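PDB 3LD3: inorganic pyrophosphatase from Anaplasma phagocytophilum, which probably hydrolyses inorganic pyrophosphate to two phosphate ions in a magnesium-dependent reaction, working as a homohexamer. Local coordinates for residues 96-110 with 129-143. Residues are numbered along the deposited sequence; the frame is centred on the assembly and turned at random. Where two conformers were deposited one is given.
Sequences LARFPVMPGAVICVR and AVPATKVDQYYGNIV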
loop_
_atom_site.group_PDB
_atom_site.type_symbol
_atom_site.label_atom_id
_atom_site.label_comp_id
_atom_site.label_asym_id
_atom_site.label_seq_id
_atom_site.Cartn_x
_atom_site.Cartn_y
_atom_site.Cartn_z
ATOM N N LEU A 96 -5.454 -0.777 -19.514
ATOM C CA LEU A 96 -4.077 -0.895 -19.101
ATOM C C LEU A 96 -3.560 0.496 -18.843
ATOM O O LEU A 96 -3.780 1.376 -19.657
ATOM C CB LEU A 96 -3.248 -1.586 -20.201
ATOM C CG LEU A 96 -1.748 -1.708 -19.911
ATOM C CD1 LEU A 96 -1.417 -2.515 -18.656
ATOM C CD2 LEU A 96 -1.092 -2.289 -21.197
ATOM N N ALA A 97 -2.914 0.725 -17.705
ATOM C CA ALA A 97 -2.306 2.027 -17.370
ATOM C C ALA A 97 -1.058 1.849 -16.530
ATOM O O ALA A 97 -0.786 0.749 -16.040
ATOM C CB ALA A 97 -3.311 2.951 -16.643
ATOM N N ARG A 98 -0.284 2.919 -16.353
ATOM C CA ARG A 98 0.976 2.835 -15.625
ATOM C C ARG A 98 0.758 2.692 -14.126
ATOM O O ARG A 98 1.615 2.157 -13.414
ATOM C CB ARG A 98 1.882 4.035 -15.928
ATOM C CG ARG A 98 2.447 4.042 -17.323
ATOM C CD ARG A 98 3.559 5.087 -17.496
ATOM N NE ARG A 98 3.095 6.470 -17.314
ATOM C CZ ARG A 98 3.523 7.307 -16.363
ATOM N NH1 ARG A 98 4.404 6.916 -15.442
ATOM N NH2 ARG A 98 3.049 8.529 -16.336
ATOM N N PHE A 99 -0.392 3.179 -13.649
ATOM C CA PHE A 99 -0.766 3.101 -12.241
ATOM C C PHE A 99 -2.229 2.754 -12.130
ATOM O O PHE A 99 -2.953 2.949 -13.061
ATOM C CB PHE A 99 -0.493 4.428 -11.534
ATOM C CG PHE A 99 0.938 4.782 -11.515
ATOM C CD1 PHE A 99 1.803 4.123 -10.657
ATOM C CD2 PHE A 99 1.447 5.720 -12.394
ATOM C CE1 PHE A 99 3.158 4.410 -10.660
ATOM C CE2 PHE A 99 2.814 6.028 -12.377
ATOM C CZ PHE A 99 3.659 5.344 -11.522
ATOM N N PRO A 100 -2.674 2.238 -10.976
ATOM C CA PRO A 100 -4.088 1.938 -10.761
ATOM C C PRO A 100 -4.913 3.199 -10.751
ATOM O O PRO A 100 -4.437 4.239 -10.273
ATOM C CB PRO A 100 -4.101 1.281 -9.388
ATOM C CG PRO A 100 -2.743 0.819 -9.197
ATOM C CD PRO A 100 -1.865 1.798 -9.838
ATOM N N VAL A 101 -6.141 3.095 -11.230
ATOM C CA VAL A 101 -7.104 4.168 -11.201
ATOM C C VAL A 101 -8.207 3.759 -10.219
ATOM O O VAL A 101 -8.731 2.626 -10.277
ATOM C CB VAL A 101 -7.704 4.388 -12.599
ATOM C CG1 VAL A 101 -8.812 5.449 -12.580
ATOM C CG2 VAL A 101 -6.597 4.747 -13.659
ATOM N N MET A 102 -8.606 4.673 -9.357
ATOM C CA MET A 102 -9.529 4.336 -8.314
ATOM C C MET A 102 -10.936 4.057 -8.836
ATOM O O MET A 102 -11.393 4.669 -9.814
ATOM C CB MET A 102 -9.564 5.446 -7.267
ATOM C CG MET A 102 -10.235 6.649 -7.704
ATOM S SD MET A 102 -10.218 7.892 -6.333
ATOM C CE MET A 102 -11.093 7.246 -5.072
ATOM N N PRO A 103 -11.658 3.153 -8.158
ATOM C CA PRO A 103 -13.037 2.907 -8.584
ATOM C C PRO A 103 -13.860 4.162 -8.492
ATOM O O PRO A 103 -13.712 4.954 -7.532
ATOM C CB PRO A 103 -13.542 1.835 -7.608
ATOM C CG PRO A 103 -12.313 1.156 -7.154
ATOM C CD PRO A 103 -11.230 2.209 -7.124
ATOM N N GLY A 104 -14.708 4.356 -9.481
ATOM C CA GLY A 104 -15.554 5.510 -9.566
ATOM C C GLY A 104 -14.981 6.649 -10.399
ATOM O O GLY A 104 -15.729 7.557 -10.797
ATOM N N ALA A 105 -13.674 6.628 -10.668
ATOM C CA ALA A 105 -13.089 7.604 -11.587
ATOM C C ALA A 105 -13.398 7.247 -13.045
ATOM O O ALA A 105 -13.575 6.097 -13.388
ATOM C CB ALA A 105 -11.601 7.709 -11.391
ATOM N N VAL A 106 -13.439 8.262 -13.876
ATOM C CA VAL A 106 -13.732 8.127 -15.301
ATOM C C VAL A 106 -12.450 8.404 -16.053
ATOM O O VAL A 106 -11.712 9.352 -15.738
ATOM C CB VAL A 106 -14.804 9.097 -15.781
ATOM C CG1 VAL A 106 -15.241 8.721 -17.225
ATOM C CG2 VAL A 106 -15.994 9.119 -14.820
ATOM N N ILE A 107 -12.163 7.591 -17.063
ATOM C CA ILE A 107 -10.954 7.810 -17.862
ATOM C C ILE A 107 -11.282 7.661 -19.341
ATOM O O ILE A 107 -12.071 6.802 -19.721
ATOM C CB ILE A 107 -9.800 6.873 -17.413
ATOM C CG1 ILE A 107 -8.497 7.121 -18.201
ATOM C CG2 ILE A 107 -10.199 5.365 -17.499
ATOM C CD1 ILE A 107 -7.305 6.328 -17.679
ATOM N N CYS A 108 -10.676 8.534 -20.147
ATOM C CA CYS A 108 -10.790 8.548 -21.595
ATOM C C CYS A 108 -9.730 7.625 -22.193
ATOM O O CYS A 108 -8.519 7.773 -21.951
ATOM C CB CYS A 108 -10.675 9.982 -22.113
ATOM S SG CYS A 108 -10.917 10.093 -23.900
ATOM N N VAL A 109 -10.189 6.646 -22.973
ATOM C CA VAL A 109 -9.320 5.589 -23.454
ATOM C C VAL A 109 -9.519 5.313 -24.947
ATOM O O VAL A 109 -10.532 5.679 -25.532
ATOM C CB VAL A 109 -9.551 4.265 -22.673
ATOM C CG1 VAL A 109 -9.468 4.544 -21.109
ATOM C CG2 VAL A 109 -10.939 3.645 -23.024
ATOM N N ARG A 110 -8.505 4.680 -25.517
ATOM C CA ARG A 110 -8.504 4.272 -26.912
ATOM C C ARG A 110 -8.567 2.755 -26.947
ATOM O O ARG A 110 -7.654 2.118 -26.435
ATOM C CB ARG A 110 -7.175 4.616 -27.573
ATOM C CG ARG A 110 -6.891 6.004 -27.860
ATOM C CD ARG A 110 -5.727 6.024 -28.869
ATOM N NE ARG A 110 -4.402 5.738 -28.288
ATOM C CZ ARG A 110 -3.657 4.667 -28.572
ATOM N NH1 ARG A 110 -4.108 3.709 -29.321
ATOM N NH2 ARG A 110 -2.452 4.554 -28.060
ATOM N N ALA A 129 -8.110 -1.584 -23.741
ATOM C CA ALA A 129 -7.834 -0.186 -24.086
ATOM C C ALA A 129 -6.598 0.347 -23.343
ATOM O O ALA A 129 -6.160 -0.216 -22.323
ATOM C CB ALA A 129 -9.070 0.702 -23.792
ATOM N N VAL A 130 -6.058 1.446 -23.858
ATOM C CA VAL A 130 -4.989 2.184 -23.203
ATOM C C VAL A 130 -5.477 3.617 -23.041
ATOM O O VAL A 130 -6.435 4.022 -23.710
ATOM C CB VAL A 130 -3.661 2.121 -23.970
ATOM C CG1 VAL A 130 -3.119 0.641 -24.081
ATOM C CG2 VAL A 130 -3.770 2.723 -25.378
ATOM N N PRO A 131 -4.856 4.400 -22.149
ATOM C CA PRO A 131 -5.305 5.794 -22.018
ATOM C C PRO A 131 -5.173 6.556 -23.335
ATOM O O PRO A 131 -4.264 6.280 -24.122
ATOM C CB PRO A 131 -4.346 6.359 -20.979
ATOM C CG PRO A 131 -3.891 5.178 -20.201
ATOM C CD PRO A 131 -3.767 4.101 -21.209
ATOM N N ALA A 132 -6.096 7.475 -23.573
ATOM C CA ALA A 132 -5.957 8.445 -24.655
ATOM C C ALA A 132 -4.622 9.172 -24.517
ATOM O O ALA A 132 -4.114 9.387 -23.428
ATOM C CB ALA A 132 -7.111 9.436 -24.631
ATOM N N THR A 133 -4.056 9.581 -25.649
ATOM C CA THR A 133 -2.745 10.230 -25.614
ATOM C C THR A 133 -2.713 11.526 -24.766
ATOM O O THR A 133 -1.682 11.813 -24.181
ATOM C CB THR A 133 -2.173 10.426 -27.044
ATOM O OG1 THR A 133 -3.138 11.118 -27.835
ATOM C CG2 THR A 133 -1.835 9.061 -27.691
ATOM N N LYS A 134 -3.807 12.257 -24.634
ATOM C CA LYS A 134 -3.816 13.459 -23.782
ATOM C C LYS A 134 -3.743 13.104 -22.304
ATOM O O LYS A 134 -3.411 13.937 -21.458
ATOM C CB LYS A 134 -5.072 14.299 -24.061
ATOM C CG LYS A 134 -6.389 13.535 -23.772
ATOM C CD LYS A 134 -7.633 14.210 -24.335
ATOM C CE LYS A 134 -8.836 13.262 -24.185
ATOM N NZ LYS A 134 -9.961 13.951 -23.501
ATOM N N VAL A 135 -4.061 11.854 -22.002
ATOM C CA VAL A 135 -4.015 11.336 -20.631
ATOM C C VAL A 135 -2.642 10.736 -20.314
ATOM O O VAL A 135 -2.114 10.938 -19.211
ATOM C CB VAL A 135 -5.152 10.288 -20.399
ATOM C CG1 VAL A 135 -5.061 9.652 -18.998
ATOM C CG2 VAL A 135 -6.515 10.931 -20.615
ATOM N N ASP A 136 -2.058 9.997 -21.275
ATOM C CA ASP A 136 -0.685 9.501 -21.097
ATOM C C ASP A 136 -0.123 9.176 -22.466
ATOM O O ASP A 136 -0.731 8.389 -23.174
ATOM C CB ASP A 136 -0.675 8.253 -20.229
ATOM C CG ASP A 136 0.704 7.878 -19.709
ATOM O OD1 ASP A 136 1.718 8.347 -20.258
ATOM O OD2 ASP A 136 0.770 7.050 -18.753
ATOM N N GLN A 137 1.020 9.751 -22.821
ATOM C CA GLN A 137 1.644 9.424 -24.122
ATOM C C GLN A 137 2.431 8.123 -24.101
ATOM O O GLN A 137 2.890 7.657 -25.146
ATOM C CB GLN A 137 2.565 10.532 -24.584
ATOM C CG GLN A 137 1.865 11.818 -24.912
ATOM C CD GLN A 137 2.726 12.727 -25.757
ATOM O OE1 GLN A 137 3.885 12.427 -26.032
ATOM N NE2 GLN A 137 2.154 13.825 -26.205
ATOM N N TYR A 138 2.607 7.524 -22.928
ATOM C CA TYR A 138 3.345 6.259 -22.817
ATOM C C TYR A 138 2.917 5.176 -23.812
ATOM O O TYR A 138 3.774 4.460 -24.363
ATOM C CB TYR A 138 3.205 5.700 -21.402
ATOM C CG TYR A 138 4.105 4.531 -21.088
ATOM C CD1 TYR A 138 5.410 4.741 -20.661
ATOM C CD2 TYR A 138 3.640 3.216 -21.166
ATOM C CE1 TYR A 138 6.261 3.656 -20.343
ATOM C CE2 TYR A 138 4.488 2.136 -20.871
ATOM C CZ TYR A 138 5.784 2.371 -20.441
ATOM O OH TYR A 138 6.650 1.327 -20.122
ATOM N N TYR A 139 1.608 5.049 -24.047
ATOM C CA TYR A 139 1.069 3.972 -24.889
ATOM C C TYR A 139 0.811 4.425 -26.310
ATOM O O TYR A 139 0.059 3.783 -27.027
ATOM C CB TYR A 139 -0.223 3.429 -24.287
ATOM C CG TYR A 139 -0.036 2.884 -22.875
ATOM C CD1 TYR A 139 0.368 1.569 -22.666
ATOM C CD2 TYR A 139 -0.239 3.676 -21.769
ATOM C CE1 TYR A 139 0.547 1.079 -21.387
ATOM C CE2 TYR A 139 -0.058 3.183 -20.475
ATOM C CZ TYR A 139 0.328 1.893 -20.301
ATOM O OH TYR A 139 0.520 1.380 -19.027
ATOM N N GLY A 140 1.451 5.509 -26.717
ATOM C CA GLY A 140 1.259 6.062 -28.064
ATOM C C GLY A 140 1.482 5.135 -29.229
ATOM O O GLY A 140 0.841 5.287 -30.266
ATOM N N ASN A 141 2.420 4.213 -29.079
ATOM C CA ASN A 141 2.729 3.258 -30.142
ATOM C C ASN A 141 2.010 1.936 -29.953
ATOM O O ASN A 141 2.289 0.983 -30.684
ATOM C CB ASN A 141 4.253 3.060 -30.282
ATOM C CG ASN A 141 4.959 4.273 -30.874
ATOM O OD1 ASN A 141 4.390 4.986 -31.699
ATOM N ND2 ASN A 141 6.226 4.471 -30.511
ATOM N N ILE A 142 1.107 1.851 -28.977
ATOM C CA ILE A 142 0.245 0.682 -28.809
ATOM C C ILE A 142 -1.050 0.958 -29.551
ATOM O O ILE A 142 -1.866 1.757 -29.090
ATOM C CB ILE A 142 -0.053 0.359 -27.324
ATOM C CG1 ILE A 142 1.240 0.124 -26.567
ATOM C CG2 ILE A 142 -0.964 -0.846 -27.227
ATOM C CD1 ILE A 142 2.086 -1.071 -27.107
ATOM N N VAL A 143 -1.232 0.366 -30.720
ATOM C CA VAL A 143 -2.427 0.620 -31.549
ATOM C C VAL A 143 -3.380 -0.570 -31.616
ATOM O O VAL A 143 -4.593 -0.394 -31.662
ATOM C CB VAL A 143 -2.078 1.042 -32.971
ATOM C CG1 VAL A 143 -3.298 1.731 -33.602
ATOM C CG2 VAL A 143 -0.853 1.979 -32.986
HETATM O O HOH W 1 -0.977 5.405 -17.690
HETATM O O HOH W 2 1.993 10.638 -18.556
#
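Arg-110 and Val-130 form an antiparallel hydrogen-bonded pair, with Arg-110 N giving to Val-130 O (2.8 Å) and Val-130 N returning to Arg-110 O. Beyond the neighbouring non-hydrogen-bonded pair of Val-109 and Pro-131, Ala-132 N reaches Cys-108 O. These bonds tie strands 106-119 and 122-131 of a beta hairpin, while Leu-96 N, coming from the other side, bonds to Ala-129 O just past strand 92-95.

Two arginines, each bent at chi3, anchor the loop that follows. The guanidinium of Arg-110 grips one atom end-on: NH1 and NH2 both lie 3.0 Å from Ile-142 O, which sits in the guanidinium plane, and Val-130 CG2 rests over one face. Earlier in the loop, Arg-98 makes a salt bridge through NE to the syn lone pair of Asp-136 OD2 (2.8 Å), the two planes standing 80° apart. OD2 also accepts a hydrogen bond from a water that in turn accepts from Arg-98 N, whereas OD1 closes an Asx turn with Tyr-138 N. Arg-98 NH2 has a further hydrogen-bond partner, Leu-67 O of a neighbouring subunit.

Apolar contacts accompany these polar ones. The Arg-98 CD methylene sits over the Tyr-138 ring in a CH-pi contact, 3.9 Å from its centroid. Leu-96 crosses Tyr-139 at about a right angle, its chi1 of 177° sending CG away from the backbone N and bringing CD2 within 3.8 Å of Tyr-139 CE1, and Val-109 CG2 meets Ala-129 CB at 3.6 Å.

In holding the loop after the hairpin, one arginine thus gives two N-H bonds to a backbone carbonyl; the other, beside a hexamer interface, pairs with a carboxylate whose ionised form it would probably favour.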